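Local coordinates for protein type I modular polyketide synthase (Streptomyces albus subsp. albus, PDB 6IYR) that probably selects an acyl-CoA extender unit, likely malonyl-CoA, and transfers its acyl group to the acyl carrier protein of module 8 during salinomycin assembly, at residues Leu351-Gly356 with Asn375-Glu380. Residues are numbered along the deposited sequence; the frame is centred on the assembly and turned at random.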
loop_
_atom_site.group_PDB
_atom_site.type_symbol
_atom_site.label_atom_id
_atom_site.label_comp_id
_atom_site.label_asym_id
_atom_site.label_seq_id
_atom_site.Cartn_x
_atom_site.Cartn_y
_atom_site.Cartn_z
ATOM N N LEU A 351 -9.905 1.362 10.828
ATOM C CA LEU A 351 -9.614 2.566 11.543
ATOM C C LEU A 351 -9.741 3.773 10.597
ATOM O O LEU A 351 -8.948 3.955 9.690
ATOM C CB LEU A 351 -8.252 2.491 12.188
ATOM C CG LEU A 351 -7.776 3.752 12.902
ATOM C CD1 LEU A 351 -8.796 4.246 13.913
ATOM C CD2 LEU A 351 -6.427 3.508 13.573
ATOM N N SER A 352 -10.798 4.551 10.786
ATOM C CA SER A 352 -11.099 5.690 9.921
ATOM C C SER A 352 -10.063 6.773 10.076
ATOM O O SER A 352 -9.752 7.240 11.183
ATOM C CB SER A 352 -12.471 6.257 10.246
ATOM O OG SER A 352 -12.781 7.369 9.416
ATOM N N THR A 353 -9.543 7.201 8.945
ATOM C CA THR A 353 -8.665 8.369 8.944
ATOM C C THR A 353 -9.503 9.641 8.768
ATOM O O THR A 353 -8.967 10.756 8.780
ATOM C CB THR A 353 -7.635 8.260 7.824
ATOM O OG1 THR A 353 -8.305 8.089 6.575
ATOM C CG2 THR A 353 -6.731 7.068 8.070
ATOM N N VAL A 354 -10.818 9.474 8.678
ATOM C CA VAL A 354 -11.737 10.628 8.732
ATOM C C VAL A 354 -12.086 10.972 10.165
ATOM O O VAL A 354 -11.814 12.078 10.646
ATOM C CB VAL A 354 -13.043 10.386 7.978
ATOM C CG1 VAL A 354 -13.940 11.627 8.030
ATOM C CG2 VAL A 354 -12.765 10.025 6.539
ATOM N N THR A 355 -12.583 9.989 10.891
ATOM C CA THR A 355 -12.979 10.237 12.267
ATOM C C THR A 355 -11.923 9.925 13.245
ATOM O O THR A 355 -12.041 10.312 14.397
ATOM C CB THR A 355 -14.198 9.425 12.661
ATOM O OG1 THR A 355 -13.831 8.038 12.746
ATOM C CG2 THR A 355 -15.288 9.637 11.632
ATOM N N GLY A 356 -10.926 9.134 12.852
ATOM C CA GLY A 356 -9.894 8.766 13.810
ATOM C C GLY A 356 -10.364 7.683 14.778
ATOM O O GLY A 356 -9.711 7.456 15.763
ATOM N N ASN A 375 -12.959 16.257 4.040
ATOM C CA ASN A 375 -12.211 16.563 5.234
ATOM C C ASN A 375 -10.760 16.103 5.231
ATOM O O ASN A 375 -10.398 15.224 4.481
ATOM C CB ASN A 375 -12.946 15.977 6.421
ATOM C CG ASN A 375 -14.194 16.778 6.737
ATOM O OD1 ASN A 375 -14.100 17.874 7.281
ATOM N ND2 ASN A 375 -15.264 16.398 6.140
ATOM N N THR A 376 -10.007 16.598 6.197
ATOM C CA THR A 376 -8.596 16.288 6.355
ATOM C C THR A 376 -8.373 14.780 6.570
ATOM O O THR A 376 -9.128 14.123 7.250
ATOM C CB THR A 376 -8.012 17.064 7.559
ATOM O OG1 THR A 376 -8.213 18.456 7.382
ATOM C CG2 THR A 376 -6.550 16.823 7.743
ATOM N N VAL A 377 -7.339 14.244 5.949
ATOM C CA VAL A 377 -7.017 12.854 6.120
ATOM C C VAL A 377 -6.080 12.800 7.311
ATOM O O VAL A 377 -4.959 13.254 7.243
ATOM C CB VAL A 377 -6.295 12.301 4.886
ATOM C CG1 VAL A 377 -5.831 10.880 5.122
ATOM C CG2 VAL A 377 -7.163 12.406 3.654
ATOM N N ARG A 378 -6.558 12.254 8.415
ATOM C CA ARG A 378 -5.745 12.154 9.618
ATOM C C ARG A 378 -4.941 10.855 9.662
ATOM O O ARG A 378 -5.152 10.010 10.510
ATOM C CB ARG A 378 -6.626 12.303 10.845
ATOM C CG ARG A 378 -7.655 13.396 10.689
ATOM C CD ARG A 378 -8.240 13.852 12.007
ATOM N NE ARG A 378 -9.277 14.854 11.782
ATOM C CZ ARG A 378 -9.069 16.166 11.764
ATOM N NH1 ARG A 378 -10.083 16.985 11.536
ATOM N NH2 ARG A 378 -7.857 16.652 11.982
ATOM N N PHE A 379 -4.024 10.718 8.721
ATOM C CA PHE A 379 -3.212 9.527 8.609
ATOM C C PHE A 379 -2.252 9.293 9.759
ATOM O O PHE A 379 -2.227 8.220 10.325
ATOM C CB PHE A 379 -2.490 9.514 7.274
ATOM C CG PHE A 379 -1.793 8.238 6.983
ATOM C CD1 PHE A 379 -2.500 7.124 6.606
ATOM C CD2 PHE A 379 -0.428 8.157 7.067
ATOM C CE1 PHE A 379 -1.860 5.947 6.330
ATOM C CE2 PHE A 379 0.218 6.983 6.795
ATOM C CZ PHE A 379 -0.498 5.882 6.424
ATOM N N GLU A 380 -1.560 10.338 10.193
ATOM C CA GLU A 380 -0.600 10.216 11.278
ATOM C C GLU A 380 -1.277 9.776 12.560
ATOM O O GLU A 380 -0.758 8.963 13.281
ATOM C CB GLU A 380 0.146 11.529 11.529
ATOM C CG GLU A 380 1.016 11.501 12.768
ATOM C CD GLU A 380 1.479 12.864 13.235
ATOM O OE1 GLU A 380 1.095 13.881 12.651
ATOM O OE2 GLU A 380 2.229 12.920 14.209
HETATM O O HOH W 1 -11.008 14.386 9.269
#
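Thr-353 and Arg-378 join two parts of the acyltransferase domain through a loop-to-strand contact, made mainly by backbone atoms. One side is the turn between strands 350-351 and 358-359; the other is the short, weakly bonded strand at 377-378, at the margin of the mixed sheet, just before helix 379-388. The evidence for a direct link is one hydrogen bond, Arg-378 N to Thr-353 O at 2.9 Å, with an N-H...O angle of 160° and the donor in the carbonyl plane. A second link runs through water 1, which donates to Val-354 O and to Thr-376 O, each at 2.8 Å.

Side chains add little direct polar contact. Arg-378 runs extended from CG to NE and passes Val-354 O with the edge of its guanidinium, NE 3.9 Å away, while Thr-376 CB lies above one face, displaced toward its rim. Thr-353 and Val-377 point the same way, side by side, OG1 to CG1 4.0 Å. With chi1 at 56°, Thr-353 OG1 sits between its own N and C, where it hydrogen-bonds to Gly-218 O; Gly-218 belongs to a probable GxSxG nucleophile elbow, which Val-377 also touches at His-219. Within the turn, Ser-352 OG accepts from Val-354 N, an ST turn, and from Thr-355 N, an ST motif.

Successive carbonyls of the turn are thus met by an amide and a shared water, holding it to 375-380 through main-chain groups.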